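Local coordinates for virulent strain associated lipoprotein (Borreliella spielmanii A14S, PDB 6FZZ) that is an outer surface lipoprotein of the PFam54 family that may bind glutathione, as its Borrelia burgdorferi counterpart does, at residues L18-A29 and E142-L152. Numbering follows the deposited sequence.
Sequences LLNDLRNLIEKA and ENLKNLFEKLL
Lys145 lies across Leu18, Asp21, Leu22 and Leu25 as a knob in a hole, joining helix 15-41 to helix 138-170 in the all-helical C-terminal part of this PFam54 lipoprotein. The two segments run in the same general direction, their axes 10.1 Å apart and inclined at 30°. A long aliphatic chain with a charged end suits a partly exposed position such as that of Lys145, and each of its carbons has a partner. CB packs 4.0 Å from CD1 of Leu22, and CG faces CD1 of Leu25. CD lies 3.8 Å from CD2 of Leu18, the two side chains crossing at about a right angle. CE rests 3.6 Å from OD2 of Asp21. The chain is nearly extended up to CE and then bends (chi4 -88°), which brings NZ to OE2 of Glu149, one turn further along its own helix. In that salt bridge, 2.7 Å between Lys145 NZ and Glu149 OE2, the ammonium comes from above the carboxylate plane. Asp21 OD2 is 4.5 Å from Lys145 NZ, beyond salt-bridge range, and pairs instead with Lys17; its charge may favour the ammonium weakly.

Leu25 is the reciprocal knob, set among Lys145, Phe148, Glu149 and Leu152; its branched end reaches Glu149 with CD1 and Leu152 with CD2. Deeper in, Leu22 CD2 meets Leu144 CD2, and both leucines are buried, as befits apolar side chains. Toward Ala29 the backbones stand further apart than at Leu22 and Lys145, and the ring of Phe148 spans the distance, with Leu126 of helix 105-126 against it. The small methyl of Ala29 suits a place beside so large a ring: its CB sits at the ring edge, 4.1 Å from Phe148 CZ, while the carbonyl oxygen of Leu25 lies in the ring plane, 4.0 Å from Phe148 CE2.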
loop_
_atom_site.group_PDB
_atom_site.type_symbol
_atom_site.label_atom_id
_atom_site.label_comp_id
_atom_site.label_asym_id
_atom_site.label_seq_id
_atom_site.Cartn_x
_atom_site.Cartn_y
_atom_site.Cartn_z
ATOM N N LEU A 18 -6.304 19.940 -17.204
ATOM C CA LEU A 18 -6.598 19.262 -15.947
ATOM C C LEU A 18 -7.439 18.019 -16.138
ATOM O O LEU A 18 -7.227 16.957 -15.461
ATOM C CB LEU A 18 -7.325 20.274 -15.020
ATOM C CG LEU A 18 -6.421 21.301 -14.334
ATOM C CD1 LEU A 18 -7.258 22.374 -13.628
ATOM C CD2 LEU A 18 -5.528 20.604 -13.319
ATOM N N LEU A 19 -8.447 18.135 -16.998
ATOM C CA LEU A 19 -9.321 16.993 -17.273
ATOM C C LEU A 19 -8.430 15.872 -17.799
ATOM O O LEU A 19 -8.531 14.729 -17.336
ATOM C CB LEU A 19 -10.460 17.325 -18.228
ATOM C CG LEU A 19 -11.625 18.136 -17.647
ATOM C CD1 LEU A 19 -12.525 18.717 -18.744
ATOM C CD2 LEU A 19 -12.460 17.282 -16.705
ATOM N N ASN A 20 -7.545 16.227 -18.749
ATOM C CA ASN A 20 -6.685 15.232 -19.369
ATOM C C ASN A 20 -5.729 14.625 -18.350
ATOM O O ASN A 20 -5.552 13.419 -18.317
ATOM C CB ASN A 20 -5.931 15.842 -20.580
ATOM C CG ASN A 20 -6.839 16.037 -21.777
ATOM O OD1 ASN A 20 -7.783 15.319 -21.937
ATOM N ND2 ASN A 20 -6.560 16.979 -22.596
ATOM N N ASP A 21 -5.085 15.455 -17.523
ATOM C CA ASP A 21 -4.054 14.930 -16.628
ATOM C C ASP A 21 -4.703 13.953 -15.569
ATOM O O ASP A 21 -4.171 12.967 -15.111
ATOM C CB ASP A 21 -3.467 16.071 -15.831
ATOM C CG ASP A 21 -2.533 16.930 -16.611
ATOM O OD1 ASP A 21 -1.947 16.491 -17.650
ATOM O OD2 ASP A 21 -2.368 18.061 -16.120
ATOM N N LEU A 22 -5.899 14.303 -15.208
ATOM C CA LEU A 22 -6.629 13.597 -14.180
ATOM C C LEU A 22 -7.174 12.279 -14.715
ATOM O O LEU A 22 -7.050 11.229 -14.055
ATOM C CB LEU A 22 -7.674 14.583 -13.698
ATOM C CG LEU A 22 -8.304 14.575 -12.339
ATOM C CD1 LEU A 22 -7.403 14.083 -11.216
ATOM C CD2 LEU A 22 -8.842 15.980 -12.109
ATOM N N ARG A 23 -7.655 12.263 -15.964
ATOM C CA ARG A 23 -7.972 10.981 -16.575
ATOM C C ARG A 23 -6.773 10.141 -16.729
ATOM O O ARG A 23 -6.837 8.947 -16.511
ATOM C CB ARG A 23 -8.680 11.082 -17.963
ATOM C CG ARG A 23 -10.113 11.455 -17.855
ATOM C CD ARG A 23 -10.747 11.768 -19.225
ATOM N NE ARG A 23 -12.040 12.093 -18.774
ATOM C CZ ARG A 23 -12.698 13.219 -18.938
ATOM N NH1 ARG A 23 -12.331 14.167 -19.802
ATOM N NH2 ARG A 23 -13.841 13.302 -18.289
ATOM N N ASN A 24 -5.668 10.723 -17.137
ATOM C CA ASN A 24 -4.439 9.949 -17.230
ATOM C C ASN A 24 -4.043 9.325 -15.890
ATOM O O ASN A 24 -3.655 8.155 -15.817
ATOM C CB ASN A 24 -3.288 10.827 -17.763
ATOM C CG ASN A 24 -3.272 10.837 -19.271
ATOM O OD1 ASN A 24 -3.038 9.796 -19.895
ATOM N ND2 ASN A 24 -3.618 11.951 -19.863
ATOM N N LEU A 25 -4.065 10.119 -14.842
ATOM C CA LEU A 25 -3.716 9.589 -13.492
ATOM C C LEU A 25 -4.632 8.424 -13.036
ATOM O O LEU A 25 -4.177 7.394 -12.525
ATOM C CB LEU A 25 -3.821 10.725 -12.478
ATOM C CG LEU A 25 -2.663 11.711 -12.460
ATOM C CD1 LEU A 25 -3.053 13.038 -11.771
ATOM C CD2 LEU A 25 -1.488 11.028 -11.731
ATOM N N ILE A 26 -5.931 8.645 -13.203
ATOM C CA ILE A 26 -6.968 7.731 -12.771
ATOM C C ILE A 26 -6.902 6.471 -13.620
ATOM O O ILE A 26 -6.898 5.334 -13.091
ATOM C CB ILE A 26 -8.359 8.381 -12.821
ATOM C CG1 ILE A 26 -8.410 9.504 -11.782
ATOM C CG2 ILE A 26 -9.439 7.349 -12.677
ATOM C CD1 ILE A 26 -9.600 10.421 -11.976
ATOM N N GLU A 27 -6.754 6.648 -14.940
ATOM C CA GLU A 27 -6.690 5.471 -15.791
ATOM C C GLU A 27 -5.436 4.697 -15.533
ATOM O O GLU A 27 -5.455 3.471 -15.515
ATOM C CB GLU A 27 -6.975 5.809 -17.298
ATOM C CG GLU A 27 -8.381 6.442 -17.444
ATOM C CD GLU A 27 -8.907 6.526 -18.898
ATOM O OE1 GLU A 27 -8.618 5.566 -19.654
ATOM O OE2 GLU A 27 -9.616 7.525 -19.280
ATOM N N LYS A 28 -4.323 5.362 -15.268
ATOM C CA LYS A 28 -3.096 4.657 -15.033
ATOM C C LYS A 28 -3.073 3.915 -13.651
ATOM O O LYS A 28 -2.516 2.794 -13.497
ATOM C CB LYS A 28 -1.946 5.661 -15.127
ATOM C CG LYS A 28 -0.637 5.283 -14.419
ATOM C CD LYS A 28 0.099 4.123 -15.078
ATOM C CE LYS A 28 1.512 4.051 -14.529
ATOM N NZ LYS A 28 2.176 2.757 -14.840
ATOM N N ALA A 29 -3.683 4.545 -12.653
ATOM C CA ALA A 29 -3.822 3.919 -11.313
ATOM C C ALA A 29 -4.691 2.645 -11.375
ATOM O O ALA A 29 -4.390 1.618 -10.687
ATOM C CB ALA A 29 -4.447 4.911 -10.342
ATOM N N GLU A 142 -8.500 21.165 -10.035
ATOM C CA GLU A 142 -7.186 21.441 -9.524
ATOM C C GLU A 142 -6.941 20.797 -8.125
ATOM O O GLU A 142 -5.909 20.180 -7.852
ATOM C CB GLU A 142 -7.003 22.922 -9.423
ATOM C CG GLU A 142 -5.578 23.300 -9.157
ATOM C CD GLU A 142 -5.277 24.688 -9.694
ATOM O OE1 GLU A 142 -6.246 25.409 -10.039
ATOM O OE2 GLU A 142 -4.073 25.040 -9.773
ATOM N N ASN A 143 -7.934 20.930 -7.265
ATOM C CA ASN A 143 -7.858 20.392 -5.918
ATOM C C ASN A 143 -7.803 18.860 -5.979
ATOM O O ASN A 143 -6.915 18.256 -5.379
ATOM C CB ASN A 143 -9.050 20.906 -5.109
ATOM C CG ASN A 143 -8.917 20.622 -3.649
ATOM O OD1 ASN A 143 -7.889 20.891 -3.035
ATOM N ND2 ASN A 143 -9.950 20.062 -3.082
ATOM N N LEU A 144 -8.679 18.277 -6.784
ATOM C CA LEU A 144 -8.766 16.857 -6.951
ATOM C C LEU A 144 -7.456 16.282 -7.462
ATOM O O LEU A 144 -6.980 15.227 -6.967
ATOM C CB LEU A 144 -9.952 16.469 -7.851
ATOM C CG LEU A 144 -10.124 15.022 -8.268
ATOM C CD1 LEU A 144 -10.236 14.105 -7.059
ATOM C CD2 LEU A 144 -11.352 14.841 -9.186
ATOM N N LYS A 145 -6.877 16.957 -8.452
ATOM C CA LYS A 145 -5.615 16.507 -8.985
ATOM C C LYS A 145 -4.512 16.562 -7.927
ATOM O O LYS A 145 -3.766 15.634 -7.788
ATOM C CB LYS A 145 -5.209 17.297 -10.224
ATOM C CG LYS A 145 -3.809 16.893 -10.774
ATOM C CD LYS A 145 -3.282 17.984 -11.701
ATOM C CE LYS A 145 -2.116 17.541 -12.584
ATOM N NZ LYS A 145 -0.864 17.778 -11.844
ATOM N N ASN A 146 -4.380 17.664 -7.224
ATOM C CA ASN A 146 -3.375 17.787 -6.208
ATOM C C ASN A 146 -3.598 16.752 -5.069
ATOM O O ASN A 146 -2.627 16.209 -4.582
ATOM C CB ASN A 146 -3.398 19.186 -5.611
ATOM C CG ASN A 146 -2.953 20.271 -6.606
ATOM O OD1 ASN A 146 -2.210 20.024 -7.569
ATOM N ND2 ASN A 146 -3.408 21.483 -6.363
ATOM N N LEU A 147 -4.842 16.528 -4.644
ATOM C CA LEU A 147 -5.138 15.532 -3.571
ATOM C C LEU A 147 -4.745 14.107 -4.018
ATOM O O LEU A 147 -4.076 13.360 -3.317
ATOM C CB LEU A 147 -6.585 15.599 -3.160
ATOM C CG LEU A 147 -7.029 16.867 -2.405
ATOM C CD1 LEU A 147 -8.526 16.886 -2.303
ATOM C CD2 LEU A 147 -6.473 16.923 -1.008
ATOM N N PHE A 148 -5.078 13.776 -5.253
ATOM C CA PHE A 148 -4.826 12.429 -5.768
ATOM C C PHE A 148 -3.355 12.155 -5.930
ATOM O O PHE A 148 -2.832 11.070 -5.581
ATOM C CB PHE A 148 -5.558 12.231 -7.099
ATOM C CG PHE A 148 -5.628 10.808 -7.509
ATOM C CD1 PHE A 148 -6.117 9.833 -6.622
ATOM C CD2 PHE A 148 -5.215 10.405 -8.753
ATOM C CE1 PHE A 148 -6.198 8.511 -6.980
ATOM C CE2 PHE A 148 -5.339 9.092 -9.135
ATOM C CZ PHE A 148 -5.792 8.137 -8.248
ATOM N N GLU A 149 -2.641 13.155 -6.429
ATOM C CA GLU A 149 -1.207 13.082 -6.508
ATOM C C GLU A 149 -0.537 12.950 -5.182
ATOM O O GLU A 149 0.406 12.139 -5.026
ATOM C CB GLU A 149 -0.606 14.290 -7.267
ATOM C CG GLU A 149 -0.951 14.284 -8.702
ATOM C CD GLU A 149 -0.294 15.443 -9.472
ATOM O OE1 GLU A 149 0.183 16.388 -8.852
ATOM O OE2 GLU A 149 -0.291 15.439 -10.709
ATOM N N LYS A 150 -0.973 13.757 -4.240
ATOM C CA LYS A 150 -0.477 13.630 -2.865
ATOM C C LYS A 150 -0.786 12.220 -2.312
ATOM O O LYS A 150 0.110 11.564 -1.705
ATOM C CB LYS A 150 -1.101 14.690 -1.958
ATOM C CG LYS A 150 -0.524 16.092 -2.171
ATOM C CD LYS A 150 -0.880 17.037 -1.028
ATOM C CE LYS A 150 -2.301 17.570 -1.161
ATOM N NZ LYS A 150 -2.736 18.540 -0.086
ATOM N N LEU A 151 -2.020 11.731 -2.540
ATOM C CA LEU A 151 -2.375 10.346 -2.085
ATOM C C LEU A 151 -1.444 9.289 -2.674
ATOM O O LEU A 151 -0.884 8.473 -1.925
ATOM C CB LEU A 151 -3.845 10.024 -2.434
ATOM C CG LEU A 151 -4.397 8.653 -2.053
ATOM C CD1 LEU A 151 -4.277 8.483 -0.538
ATOM C CD2 LEU A 151 -5.838 8.611 -2.515
ATOM N N LEU A 152 -1.161 9.359 -3.992
ATOM C CA LEU A 152 -0.263 8.436 -4.647
ATOM C C LEU A 152 1.167 8.554 -4.105
ATOM O O LEU A 152 1.873 7.543 -3.919
ATOM C CB LEU A 152 -0.307 8.600 -6.190
ATOM C CG LEU A 152 -1.624 8.299 -6.911
ATOM C CD1 LEU A 152 -1.526 8.563 -8.412
ATOM C CD2 LEU A 152 -2.078 6.855 -6.661
#